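Local coordinates for protein pid-3 (Caenorhabditis elegans, PDB 7OCX) that probably serves piRNA biogenesis as a subunit of the PETISCO complex, its RNA recognition motif domain pairing with itself and with that of TOFU-6, at residues Leu15-Tyr20 against His75-Ser80; Tyr36-Ile41 against Ala49-Glu54. All coordinates share one frame; numbering follows the deposited sequence.

Contact 1. Residues Leu15-Tyr20 against His75-Ser80; sequences LKISGY and HKLQVS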
loop_
_atom_site.group_PDB
_atom_site.type_symbol
_atom_site.label_atom_id
_atom_site.label_comp_id
_atom_site.label_asym_id
_atom_site.label_seq_id
_atom_site.Cartn_x
_atom_site.Cartn_y
_atom_site.Cartn_z
ATOM N N LEU B 15 10.136 -10.607 -8.651
ATOM C CA LEU B 15 9.548 -9.904 -9.770
ATOM C C LEU B 15 10.316 -8.617 -10.007
ATOM O O LEU B 15 11.070 -8.143 -9.150
ATOM C CB LEU B 15 8.066 -9.637 -9.533
ATOM C CG LEU B 15 7.620 -8.749 -8.365
ATOM C CD1 LEU B 15 7.922 -7.312 -8.650
ATOM C CD2 LEU B 15 6.138 -8.987 -8.225
ATOM N N LYS B 16 10.154 -8.107 -11.218
ATOM C CA LYS B 16 10.636 -6.806 -11.647
ATOM C C LYS B 16 9.454 -5.862 -11.704
ATOM O O LYS B 16 8.392 -6.230 -12.209
ATOM C CB LYS B 16 11.278 -6.853 -13.040
ATOM C CG LYS B 16 12.545 -7.666 -13.175
ATOM C CD LYS B 16 13.313 -7.258 -14.445
ATOM C CE LYS B 16 14.165 -8.405 -15.003
ATOM N NZ LYS B 16 14.218 -8.454 -16.502
ATOM N N ILE B 17 9.627 -4.654 -11.185
ATOM C CA ILE B 17 8.597 -3.623 -11.254
ATOM C C ILE B 17 9.255 -2.316 -11.680
ATOM O O ILE B 17 10.360 -1.994 -11.229
ATOM C CB ILE B 17 7.853 -3.481 -9.908
ATOM C CG1 ILE B 17 6.788 -2.382 -9.997
ATOM C CG2 ILE B 17 8.833 -3.230 -8.755
ATOM C CD1 ILE B 17 5.750 -2.492 -8.908
ATOM N N SER B 18 8.597 -1.576 -12.575
ATOM C CA SER B 18 9.176 -0.345 -13.098
ATOM C C SER B 18 8.036 0.579 -13.509
ATOM O O SER B 18 6.883 0.154 -13.625
ATOM C CB SER B 18 10.115 -0.613 -14.277
ATOM O OG SER B 18 9.459 -1.204 -15.389
ATOM N N GLY B 19 8.362 1.869 -13.658
ATOM C CA GLY B 19 7.421 2.847 -14.155
ATOM C C GLY B 19 6.801 3.751 -13.112
ATOM O O GLY B 19 6.140 4.724 -13.498
ATOM N N TYR B 20 6.978 3.447 -11.822
ATOM C CA TYR B 20 6.424 4.242 -10.752
ATOM C C TYR B 20 7.208 5.532 -10.581
ATOM O O TYR B 20 8.275 5.716 -11.163
ATOM C CB TYR B 20 6.430 3.451 -9.449
ATOM C CG TYR B 20 7.753 2.787 -9.151
ATOM C CD1 TYR B 20 8.840 3.506 -8.684
ATOM C CD2 TYR B 20 7.935 1.428 -9.418
ATOM C CE1 TYR B 20 10.067 2.886 -8.425
ATOM C CE2 TYR B 20 9.160 0.800 -9.180
ATOM C CZ TYR B 20 10.221 1.535 -8.682
ATOM O OH TYR B 20 11.414 0.914 -8.427
ATOM N N HIS B 75 2.248 7.893 -15.171
ATOM C CA HIS B 75 2.969 6.704 -14.732
ATOM C C HIS B 75 2.138 5.463 -14.971
ATOM O O HIS B 75 0.999 5.394 -14.502
ATOM C CB HIS B 75 3.324 6.791 -13.248
ATOM C CG HIS B 75 4.174 7.961 -12.901
ATOM N ND1 HIS B 75 3.655 9.201 -12.599
ATOM C CD2 HIS B 75 5.522 8.089 -12.860
ATOM C CE1 HIS B 75 4.651 10.035 -12.349
ATOM N NE2 HIS B 75 5.791 9.389 -12.508
ATOM N N LYS B 76 2.731 4.496 -15.680
ATOM C CA LYS B 76 2.177 3.171 -15.930
ATOM C C LYS B 76 3.179 2.129 -15.445
ATOM O O LYS B 76 4.372 2.218 -15.751
ATOM C CB LYS B 76 1.888 2.985 -17.415
ATOM C CG LYS B 76 1.276 1.642 -17.799
ATOM C CD LYS B 76 0.929 1.644 -19.287
ATOM C CE LYS B 76 0.461 0.288 -19.783
ATOM N NZ LYS B 76 0.292 0.277 -21.285
ATOM N N LEU B 77 2.688 1.142 -14.703
ATOM C CA LEU B 77 3.532 0.089 -14.167
ATOM C C LEU B 77 3.788 -1.032 -15.167
ATOM O O LEU B 77 2.908 -1.429 -15.932
ATOM C CB LEU B 77 2.890 -0.511 -12.920
ATOM C CG LEU B 77 2.858 0.264 -11.604
ATOM C CD1 LEU B 77 2.129 -0.606 -10.588
ATOM C CD2 LEU B 77 4.257 0.551 -11.146
ATOM N N GLN B 78 5.010 -1.556 -15.133
ATOM C CA GLN B 78 5.396 -2.762 -15.853
ATOM C C GLN B 78 5.858 -3.733 -14.772
ATOM O O GLN B 78 6.726 -3.388 -13.959
ATOM C CB GLN B 78 6.489 -2.444 -16.881
ATOM C CG GLN B 78 7.213 -3.667 -17.444
ATOM C CD GLN B 78 7.899 -3.411 -18.788
ATOM O OE1 GLN B 78 8.281 -2.284 -19.111
ATOM N NE2 GLN B 78 8.051 -4.471 -19.581
ATOM N N VAL B 79 5.203 -4.893 -14.686
ATOM C CA VAL B 79 5.475 -5.890 -13.650
ATOM C C VAL B 79 5.639 -7.230 -14.345
ATOM O O VAL B 79 4.801 -7.603 -15.169
ATOM C CB VAL B 79 4.352 -5.955 -12.596
ATOM C CG1 VAL B 79 4.737 -6.908 -11.454
ATOM C CG2 VAL B 79 4.055 -4.559 -12.033
ATOM N N SER B 80 6.723 -7.939 -14.042
ATOM C CA SER B 80 6.974 -9.223 -14.674
ATOM C C SER B 80 7.708 -10.132 -13.700
ATOM O O SER B 80 8.472 -9.677 -12.854
ATOM C CB SER B 80 7.789 -9.086 -15.978
ATOM O OG SER B 80 9.083 -8.556 -15.728
HETATM O O HOH W 1 9.687 -3.963 -14.779
HETATM O O HOH W 2 5.594 5.441 -16.186
#
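Ile17 holds CG1 anti to its backbone N (chi1 179°), and Val79 turns CG2 anti to its carbonyl carbon, which brings this methyl 4.0 Å from Ile17 CG1; the two side chains run alongside each other in the same direction. They join the central first strand, 14-18, of an RNA recognition motif to its last strand, 75-81, which runs antiparallel to it. Ile17 and Val79 form a non-hydrogen-bonded pair flanked by two hydrogen-bonded ones, Lys16 with Ser80 and Ser18 with Gln78. In the first, Lys16 N donates to Ser80 O over 2.8 Å in a nearly straight bond (168°), and Ser80 N answers to Lys16 O. In the second, the bond from Ser18 N to Gln78 O is more bent, at 142°.

The face bearing Ile17 and Val79 turns to the helices. Leu77, at the break in strand 75-81, brings CD2 to 4.0 Å from Ile17 CG1; the same methyl meets Tyr20 CB and lies at the edge of the Tyr20 ring. Helix 56-66 covers Val79 through Val63 and Phe66, while Tyr20 packs on Ile29 and Leu32 of helix 26-32.

On the other face Ser18 OG rests against Gln78 CB at 3.5 Å, and one water joins this hydroxyl to Gln78 O, giving that carbonyl a second donor beside Ser18 N. Past the regular pairing, Gly19 adopts a positive phi, and its CA makes a CA-H...O contact with Lys76 O at 3.5 Å, in the direction a CB would take. His75, whose ND1 is bound by Asp72, presents its ring edge to Gly19 O, which lies in the ring plane 3.5 Å from CD2. That same Gly19 O accepts a bond from a water, which in turn accepts from Lys76 N.

Contact 2. Residues Tyr36-Ile41 against Ala49-Glu54; sequences YRVNGI and AVVALE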
loop_
_atom_site.group_PDB
_atom_site.type_symbol
_atom_site.label_atom_id
_atom_site.label_comp_id
_atom_site.label_asym_id
_atom_site.label_seq_id
_atom_site.Cartn_x
_atom_site.Cartn_y
_atom_site.Cartn_z
ATOM N N TYR B 36 0.417 -8.034 -1.034
ATOM C CA TYR B 36 1.335 -9.166 -1.095
ATOM C C TYR B 36 2.524 -8.978 -0.163
ATOM O O TYR B 36 2.957 -7.854 0.125
ATOM C CB TYR B 36 1.792 -9.405 -2.552
ATOM C CG TYR B 36 0.587 -9.672 -3.408
ATOM C CD1 TYR B 36 -0.091 -10.889 -3.315
ATOM C CD2 TYR B 36 0.074 -8.704 -4.268
ATOM C CE1 TYR B 36 -1.221 -11.139 -4.047
ATOM C CE2 TYR B 36 -1.060 -8.949 -5.007
ATOM C CZ TYR B 36 -1.706 -10.172 -4.890
ATOM O OH TYR B 36 -2.838 -10.437 -5.612
ATOM N N ARG B 37 3.022 -10.104 0.354
ATOM C CA ARG B 37 4.093 -10.055 1.334
ATOM C C ARG B 37 5.424 -9.831 0.633
ATOM O O ARG B 37 5.855 -10.653 -0.188
ATOM C CB ARG B 37 4.183 -11.320 2.185
ATOM C CG ARG B 37 5.373 -11.208 3.154
ATOM C CD ARG B 37 5.462 -12.334 4.150
ATOM N NE ARG B 37 6.642 -12.264 5.008
ATOM C CZ ARG B 37 6.665 -11.785 6.243
ATOM N NH1 ARG B 37 5.597 -11.242 6.793
ATOM N NH2 ARG B 37 7.781 -11.883 6.954
ATOM N N VAL B 38 6.085 -8.742 1.004
ATOM C CA VAL B 38 7.377 -8.336 0.469
ATOM C C VAL B 38 8.442 -8.661 1.503
ATOM O O VAL B 38 8.379 -8.181 2.641
ATOM C CB VAL B 38 7.394 -6.833 0.142
ATOM C CG1 VAL B 38 8.774 -6.439 -0.358
ATOM C CG2 VAL B 38 6.326 -6.473 -0.836
ATOM N N ASN B 39 9.443 -9.433 1.106
ATOM C CA ASN B 39 10.547 -9.791 1.982
ATOM C C ASN B 39 11.842 -9.078 1.654
ATOM O O ASN B 39 12.776 -9.111 2.461
ATOM C CB ASN B 39 10.792 -11.291 1.918
ATOM C CG ASN B 39 9.689 -12.061 2.552
ATOM O OD1 ASN B 39 9.123 -11.629 3.563
ATOM N ND2 ASN B 39 9.347 -13.196 1.970
ATOM N N GLY B 40 11.940 -8.453 0.497
ATOM C CA GLY B 40 13.161 -7.746 0.187
ATOM C C GLY B 40 12.990 -6.944 -1.075
ATOM O O GLY B 40 12.213 -7.324 -1.947
ATOM N N ILE B 41 13.676 -5.820 -1.175
ATOM C CA ILE B 41 13.607 -4.991 -2.367
ATOM C C ILE B 41 15.007 -4.510 -2.695
ATOM O O ILE B 41 15.703 -3.976 -1.826
ATOM C CB ILE B 41 12.669 -3.778 -2.204
ATOM C CG1 ILE B 41 11.253 -4.236 -1.872
ATOM C CG2 ILE B 41 12.731 -2.941 -3.477
ATOM C CD1 ILE B 41 10.260 -3.088 -1.631
ATOM N N ALA B 49 12.802 -1.634 -9.757
ATOM C CA ALA B 49 13.352 -2.425 -8.671
ATOM C C ALA B 49 13.117 -3.900 -8.947
ATOM O O ALA B 49 12.352 -4.282 -9.841
ATOM C CB ALA B 49 12.733 -2.029 -7.330
ATOM N N VAL B 50 13.820 -4.735 -8.189
ATOM C CA VAL B 50 13.562 -6.167 -8.150
ATOM C C VAL B 50 13.065 -6.502 -6.747
ATOM O O VAL B 50 13.664 -6.067 -5.755
ATOM C CB VAL B 50 14.812 -6.986 -8.520
ATOM C CG1 VAL B 50 14.495 -8.447 -8.252
ATOM C CG2 VAL B 50 15.239 -6.773 -9.983
ATOM N N VAL B 51 11.971 -7.253 -6.654
ATOM C CA VAL B 51 11.266 -7.449 -5.386
ATOM C C VAL B 51 11.159 -8.936 -5.120
ATOM O O VAL B 51 10.781 -9.698 -6.013
ATOM C CB VAL B 51 9.860 -6.817 -5.412
ATOM C CG1 VAL B 51 9.122 -7.112 -4.132
ATOM C CG2 VAL B 51 9.979 -5.354 -5.715
ATOM N N ALA B 52 11.466 -9.346 -3.897
ATOM C CA ALA B 52 11.222 -10.715 -3.462
ATOM C C ALA B 52 9.921 -10.727 -2.667
ATOM O O ALA B 52 9.804 -10.030 -1.657
ATOM C CB ALA B 52 12.386 -11.250 -2.632
ATOM N N LEU B 53 8.932 -11.455 -3.169
ATOM C CA LEU B 53 7.680 -11.708 -2.482
ATOM C C LEU B 53 7.774 -13.057 -1.788
ATOM O O LEU B 53 8.753 -13.785 -1.925
ATOM C CB LEU B 53 6.501 -11.653 -3.449
ATOM C CG LEU B 53 6.202 -10.391 -4.262
ATOM C CD1 LEU B 53 4.965 -10.626 -5.081
ATOM C CD2 LEU B 53 6.016 -9.213 -3.313
ATOM N N GLU B 54 6.729 -13.419 -1.061
ATOM C CA GLU B 54 6.799 -14.619 -0.230
ATOM C C GLU B 54 6.960 -15.891 -1.069
ATOM O O GLU B 54 7.691 -16.808 -0.679
ATOM C CB GLU B 54 5.535 -14.687 0.637
ATOM C CG GLU B 54 5.421 -15.858 1.604
ATOM C CD GLU B 54 6.564 -15.931 2.587
ATOM O OE1 GLU B 54 7.277 -14.914 2.760
ATOM O OE2 GLU B 54 6.741 -17.006 3.204
HETATM O O HOH W 3 10.889 -14.252 -0.357
#
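Strands 38-41 and 49-53 run antiparallel at 157°, and a classic beta bulge sets Asn39 and Gly40 together opposite Ala52: Asn39 N donates to Ala52 O at 2.8 Å, Gly40 N adds a weak bond to the same oxygen, and Ala52 N returns one to Gly40 O. Beside the bulge, Arg37, Asn39 and Glu54 close a polar cluster. Asn39 ND2 reaches Glu54 OE1 at 2.8 Å in a nearly straight bond (170°). The oxygen lies in the plane of the amide, yet amide and carboxylate planes stand 82° apart. Arg37, extended from CG to NE, carries NE to 3.5 Å from Glu54 OE1 in a salt bridge and donates from it to a lone pair of Asn39 OD1, though OD1 lies well out of the guanidinium plane. The asparagine amide is thus gripped at both ends, which fixes its flip, and ND2 also bonds a water that donates to Leu53 O. Glu54 gets its carboxylate there by a bend at chi2, which places CD.

Apolar side chains pack on the face of Val38, Ile41, Val51 and Leu53. Val38 CG1 meets Val51 CG1 at 3.8 Å, the two side chains crossing at about a right angle, while Val38 CG2 touches Leu53 CD2 at 3.7 Å. Ile41 CG2 packs on Ala49 CB, 4.0 Å away, and both residues touch Ile29 of helix 26-32. Tyr36 sends its hydroxyl to Asp65 of helix 56-66.

Much of the outer strand faces a second copy of the protein, whose Asn25 bonds Val38 O and whose Met23 O accepts from Arg37 NH1, with its Phe27 lying on Val38 and Ile41. The arrangement is the hairpin of the second and third strands of an RNA recognition motif, its bulged outer strand here used in a homodimer interface.

How the contacts relate
The two contacts occupy one antiparallel sheet, their centres about 13 Å apart on opposite sides of the chain's centre. Contact 2 lies inside the chain loop closed by contact 1: strand 14-18 comes first, the hairpin of 38-45 and 48-53 follows, and strand 75-81 arrives last. They meet where strands 14-18 and 48-53 are neighbours, through probable hydrogen bonds from Val51 N to Leu15 O and from Ala49 N to Ile17 O. A local hairpin and a long-range closure thereby become one continuous sheet backed by two helices. At one border contact 2 meets the second subunit; in contact 1, His75 packs against Leu14 of the TOFU-6 chain.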